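Local coordinates for probable oxidoreductase (Pseudomonas aeruginosa pa01, PDB 4B7C) that probably catalyses NADP-dependent oxidation or reduction as a medium-chain dehydrogenase/reductase with a Rossmann-fold cofactor domain, at the interface of chains A and B. Residues are numbered along the deposited sequence; one frame, centred on the assembly and turned at random. Chains: chain A/B, Probable oxidoreductase.

Contact 1: the interface of chains A and B. Residues chain A 62-64; chain B 270-271.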
ATOM      1  N   ARG A  62       5.088   4.833  19.582  1.00 74.22           N
ATOM      2  CA  ARG A  62       3.722   4.360  19.399  1.00 75.84           C
ATOM      3  C   ARG A  62       3.705   3.183  18.430  1.00 72.82           C
ATOM      4  O   ARG A  62       4.343   3.222  17.380  1.00 69.06           O
ATOM      5  CB  ARG A  62       2.815   5.496  18.908  1.00 80.95           C
ATOM      6  CG  ARG A  62       1.325   5.359  19.199  1.00 87.47           C
ATOM      7  CD  ARG A  62       0.429   6.341  18.429  1.00 92.23           C
ATOM      8  NE  ARG A  62      -0.453   5.724  17.424  1.00 94.67           N
ATOM      9  CZ  ARG A  62      -0.160   5.431  16.148  1.00 95.96           C
ATOM     10  NH1 ARG A  62       1.045   5.652  15.631  1.00 95.00           N
ATOM     11  NH2 ARG A  62      -1.104   4.889  15.374  1.00 94.59           N
ATOM     12  N   SER A  63       3.006   2.125  18.826  1.00 67.68           N
ATOM     13  CA  SER A  63       2.880   0.920  18.029  1.00 65.97           C
ATOM     14  C   SER A  63       1.521   0.278  18.287  1.00 65.97           C
ATOM     15  O   SER A  63       0.676   0.834  18.991  1.00 66.49           O
ATOM     16  CB  SER A  63       4.005  -0.067  18.379  1.00 66.08           C
ATOM     17  OG  SER A  63       4.142  -1.040  17.353  1.00 67.11           O
ATOM     18  N   TYR A  64       1.321  -0.913  17.738  1.00 66.19           N
ATOM     19  CA  TYR A  64       0.073  -1.652  17.954  1.00 67.75           C
ATOM     20  C   TYR A  64       0.049  -2.335  19.332  1.00 65.83           C
ATOM     21  O   TYR A  64      -1.024  -2.648  19.839  1.00 66.88           O
ATOM     22  CB  TYR A  64      -0.190  -2.661  16.826  1.00 66.86           C
ATOM     23  CG  TYR A  64       0.883  -3.704  16.608  1.00 66.97           C
ATOM     24  CD1 TYR A  64       1.957  -3.463  15.752  1.00 65.92           C
ATOM     25  CD2 TYR A  64       0.807  -4.946  17.234  1.00 67.46           C
ATOM     26  CE1 TYR A  64       2.938  -4.416  15.538  1.00 67.73           C
ATOM     27  CE2 TYR A  64       1.784  -5.906  17.028  1.00 69.55           C
ATOM     28  CZ  TYR A  64       2.845  -5.639  16.179  1.00 69.27           C
ATOM     29  OH  TYR A  64       3.812  -6.599  15.966  1.00 72.84           O
TER
ATOM     30  N   VAL B 270       1.112  -0.496  11.296  1.00 37.25           N
ATOM     31  CA  VAL B 270       0.595  -0.106  12.623  1.00 35.92           C
ATOM     32  C   VAL B 270      -0.930  -0.017  12.646  1.00 35.76           C
ATOM     33  O   VAL B 270      -1.595  -0.511  13.562  1.00 37.08           O
ATOM     34  CB  VAL B 270       1.200   1.243  13.049  1.00 39.56           C
ATOM     35  CG1 VAL B 270       0.644   1.671  14.400  1.00 40.03           C
ATOM     36  CG2 VAL B 270       2.714   1.130  13.101  1.00 41.42           C
ATOM     37  N   ASN B 271      -1.484   0.563  11.585  1.00 36.78           N
ATOM     38  CA  ASN B 271      -2.932   0.739  11.443  1.00 36.72           C
ATOM     39  C   ASN B 271      -3.640  -0.326  10.596  1.00 36.67           C
ATOM     40  O   ASN B 271      -4.854  -0.261  10.373  1.00 38.70           O
ATOM     41  CB  ASN B 271      -3.193   2.129  10.872  1.00 39.35           C
ATOM     42  CG  ASN B 271      -2.762   3.218  11.829  1.00 38.26           C
ATOM     43  OD1 ASN B 271      -3.344   3.351  12.898  1.00 38.93           O
ATOM     44  ND2 ASN B 271      -1.718   3.963  11.472  1.00 38.46           N
TER

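Contact 2: the interface of chains A and B. Residues chain A 265-266, 269; chain B 227-228, 248-249, 259-260.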
ATOM      1  N   TYR A 265       7.115   3.537  -5.012  1.00 30.41           N
ATOM      2  CA  TYR A 265       5.755   3.242  -4.558  1.00 32.49           C
ATOM      3  C   TYR A 265       4.697   3.454  -5.654  1.00 32.44           C
ATOM      4  O   TYR A 265       3.645   2.821  -5.640  1.00 33.33           O
ATOM      5  CB  TYR A 265       5.393   4.049  -3.309  1.00 33.93           C
ATOM      6  CG  TYR A 265       4.880   5.430  -3.594  1.00 35.26           C
ATOM      7  CD1 TYR A 265       5.749   6.477  -3.864  1.00 36.84           C
ATOM      8  CD2 TYR A 265       3.518   5.693  -3.590  1.00 35.58           C
ATOM      9  CE1 TYR A 265       5.268   7.754  -4.132  1.00 37.35           C
ATOM     10  CE2 TYR A 265       3.030   6.960  -3.856  1.00 36.28           C
ATOM     11  CZ  TYR A 265       3.906   7.982  -4.122  1.00 35.64           C
ATOM     12  OH  TYR A 265       3.403   9.228  -4.401  1.00 36.66           O
ATOM     13  N   LEU A 266       4.989   4.326  -6.612  1.00 33.15           N
ATOM     14  CA  LEU A 266       4.045   4.603  -7.708  1.00 33.77           C
ATOM     15  C   LEU A 266       3.885   3.418  -8.655  1.00 34.26           C
ATOM     16  O   LEU A 266       2.993   3.400  -9.494  1.00 30.90           O
ATOM     17  CB  LEU A 266       4.438   5.859  -8.476  1.00 35.36           C
ATOM     18  CG  LEU A 266       4.007   7.142  -7.726  1.00 36.20           C
ATOM     19  CD1 LEU A 266       4.425   8.368  -8.509  1.00 38.97           C
ATOM     20  CD2 LEU A 266       2.524   7.157  -7.374  1.00 36.91           C
ATOM     21  N   LEU A 269       0.493   2.298  -8.585  1.00 28.68           N
ATOM     22  CA  LEU A 269      -0.406   2.976  -9.528  1.00 29.56           C
ATOM     23  C   LEU A 269      -0.295   2.350 -10.914  1.00 28.98           C
ATOM     24  O   LEU A 269      -1.286   1.895 -11.477  1.00 27.81           O
ATOM     25  CB  LEU A 269      -0.074   4.478  -9.602  1.00 30.43           C
ATOM     26  CG  LEU A 269      -0.762   5.350 -10.648  1.00 32.24           C
ATOM     27  CD1 LEU A 269      -2.253   5.268 -10.470  1.00 29.46           C
ATOM     28  CD2 LEU A 269      -0.278   6.805 -10.550  1.00 33.20           C
TER
ATOM     29  N   GLY B 227       0.774  13.136  -3.744  1.00 39.88           N
ATOM     30  CA  GLY B 227       1.891  12.369  -3.213  1.00 43.64           C
ATOM     31  C   GLY B 227       2.836  13.230  -2.386  1.00 45.48           C
ATOM     32  O   GLY B 227       2.413  14.151  -1.684  1.00 42.15           O
ATOM     33  N   GLY B 228       4.117  12.885  -2.445  1.00 48.36           N
ATOM     34  CA  GLY B 228       5.159  13.651  -1.772  1.00 47.28           C
ATOM     35  C   GLY B 228       4.954  13.798  -0.277  1.00 47.78           C
ATOM     36  O   GLY B 228       4.470  12.882   0.400  1.00 47.23           O
ATOM     37  N   GLY B 248      -2.584   9.674  -8.521  1.00 31.77           N
ATOM     38  CA  GLY B 248      -1.494  10.380  -9.169  1.00 33.05           C
ATOM     39  C   GLY B 248      -0.511  10.950  -8.160  1.00 34.46           C
ATOM     40  O   GLY B 248      -0.695  10.780  -6.951  1.00 35.82           O
ATOM     41  N   ALA B 249       0.518  11.626  -8.669  1.00 37.15           N
ATOM     42  CA  ALA B 249       1.530  12.316  -7.845  1.00 40.60           C
ATOM     43  C   ALA B 249       2.075  13.599  -8.514  1.00 42.40           C
ATOM     44  O   ALA B 249       3.210  13.653  -9.021  1.00 44.78           O
ATOM     45  CB  ALA B 249       2.668  11.359  -7.507  1.00 40.41           C
ATOM     46  N   VAL B 259      11.590  10.277  -7.671  1.00 69.65           N
ATOM     47  CA  VAL B 259      10.362  10.263  -6.872  1.00 66.73           C
ATOM     48  C   VAL B 259      10.738  10.229  -5.390  1.00 68.25           C
ATOM     49  O   VAL B 259      11.754   9.642  -5.014  1.00 67.50           O
ATOM     50  CB  VAL B 259       9.440   9.060  -7.227  1.00 64.31           C
ATOM     51  CG1 VAL B 259       8.227   9.022  -6.309  1.00 62.58           C
ATOM     52  CG2 VAL B 259       8.995   9.135  -8.684  1.00 62.81           C
ATOM     53  N   ARG B 260       9.914  10.864  -4.564  1.00 67.14           N
ATOM     54  CA  ARG B 260      10.162  11.000  -3.151  1.00 69.03           C
ATOM     55  C   ARG B 260       9.183  10.037  -2.497  1.00 66.60           C
ATOM     56  O   ARG B 260       7.993  10.106  -2.782  1.00 64.03           O
ATOM     57  CB  ARG B 260       9.967  12.470  -2.734  1.00 74.47           C
ATOM     58  CG  ARG B 260      10.390  12.790  -1.276  1.00 77.86           C
ATOM     59  CD  ARG B 260       9.135  12.746  -0.429  1.00 78.41           C
ATOM     60  NE  ARG B 260       9.369  13.291   0.898  1.00 80.34           N
ATOM     61  CZ  ARG B 260       8.663  13.017   1.994  1.00 81.28           C
ATOM     62  NH1 ARG B 260       7.642  12.171   1.968  1.00 77.73           N
ATOM     63  NH2 ARG B 260       9.000  13.596   3.138  1.00 80.58           N
TER
HETATM   64  O   HOH W   1       0.904   9.623  -4.664  1.00 33.22           O
HETATM   65  O   HOH W   2       5.585  11.135  -4.183  1.00 42.51           O

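Contact 1: the interface of chains A and B
A:Arg62 reaches over B:Val270 and towards B:Asn271 in a small patch where a loop of one subunit meets the end of a short helix of the other. Both chains are copies of one protein, and the patch recurs with the chains exchanged.

The nonpolar part centres on B:Val270, which gives up more surface here than its neighbours do. Its CG1 methyl lies anti to the backbone N (chi1 179°), which directs it at the loop of chain A. There it stands 3.8 Å from NH2 of A:Arg62 and 4.2 Å from NH1, out of the guanidinium plane and near its NH1 and NH2 rim. The same methyl is 4.2 Å from the backbone C of A:Ser63. A short branched residue suits this place, since it offers a compact apolar knob to the backbone of a passing loop.

A loose contact of side chain with backbone comes from A:Tyr64, which takes part through its base: CB is 4.2 Å from the carbonyl O of B:Val270, while the ring is directed away along its own subunit.

The polar part pairs A:Arg62 with B:Asn271. A long, flexible arginine can reach across to the other subunit; its chain runs extended at first and then bends at chi3 (113°), which turns the guanidinium towards chain B. The two side chains cross at about a right angle, yet their flat groups are only 26° apart. The amide oxygen lies in the guanidinium plane, at its edge. This orientation may favour an electrostatic attraction, but the separation makes it a polar approach and not a hydrogen bond: NH2 of A:Arg62 stops 3.7 Å from OD1 of B:Asn271.

Contact 2: the interface of chains A and B
This is a water-mediated, partly apolar patch of a two-fold symmetric subunit interface, in which A:Tyr265 and A:Leu266 from one chain settle against the other and help to join the two copies in the deposited assembly, which may or may not be the biological dimer.

The polar links centre on the phenol of A:Tyr265. With chi1 at 85°, CG sits between the backbone N and the carbonyl carbon, and the ring carries its hydroxyl towards chain B. Two waters meet the hydroxyl. Water 1, in the ring plane at its edge, is 2.5 Å from OH of A:Tyr265, a short separation, and continues to the carbonyl O of B:Gly248. Water 2 lies 2.9 Å from the same OH and is also held by the backbone N of B:Gly228 and, less surely because B:Arg260 is poorly ordered, by the carbonyl O of that arginine. Tyrosine suits the position because a flat apolar ring ends in a group able to both donate and accept. B:Gly227, without a side chain, probably allows the close approach of the phenol, its CA being 3.7 Å from OH of A:Tyr265.

Apolar packing flanks this water network. The side chains of A:Tyr265 and B:Val259 cross at about a right angle, with CE1 of the tyrosine 3.9 Å from CG1 of the valine. CG of A:Leu266 lies over one ring face, toward the rim, and probably helps to steady the ring. CD1 of A:Leu266 reaches CB of B:Ala249 at 3.6 Å, and the same small methyl is 3.8 Å from OH of A:Tyr265, touching both residues. Further along, CD2 of A:Leu269 rests 4.0 Å from CA of B:Gly248.

In the fold, A:Tyr265 and A:Leu266 immediately precede helix 267-270, which holds A:Leu269; chain B offers the N-terminal end of helix 228-235, the segment after strand 242-246 and the loop at 259-260, probably all on its Rossmann cofactor domain.

Contact 1 and contact 2 lie about 24 Å apart, measured between the centres of their C-alpha atoms, on one two-fold symmetric interface. They have no position in common, but both draw on helix 267-270 and the residues beside it: chain B brings its B:Val270 and B:Asn271 to the 62-64 loop in contact 1, whereas chain A supplies A:Leu269 of the helix and two residues just before it to contact 2. Because each patch has a twin with the chains exchanged, neighbouring positions of this segment face different parts of the partner, which probably helps to set how the subunits are oriented.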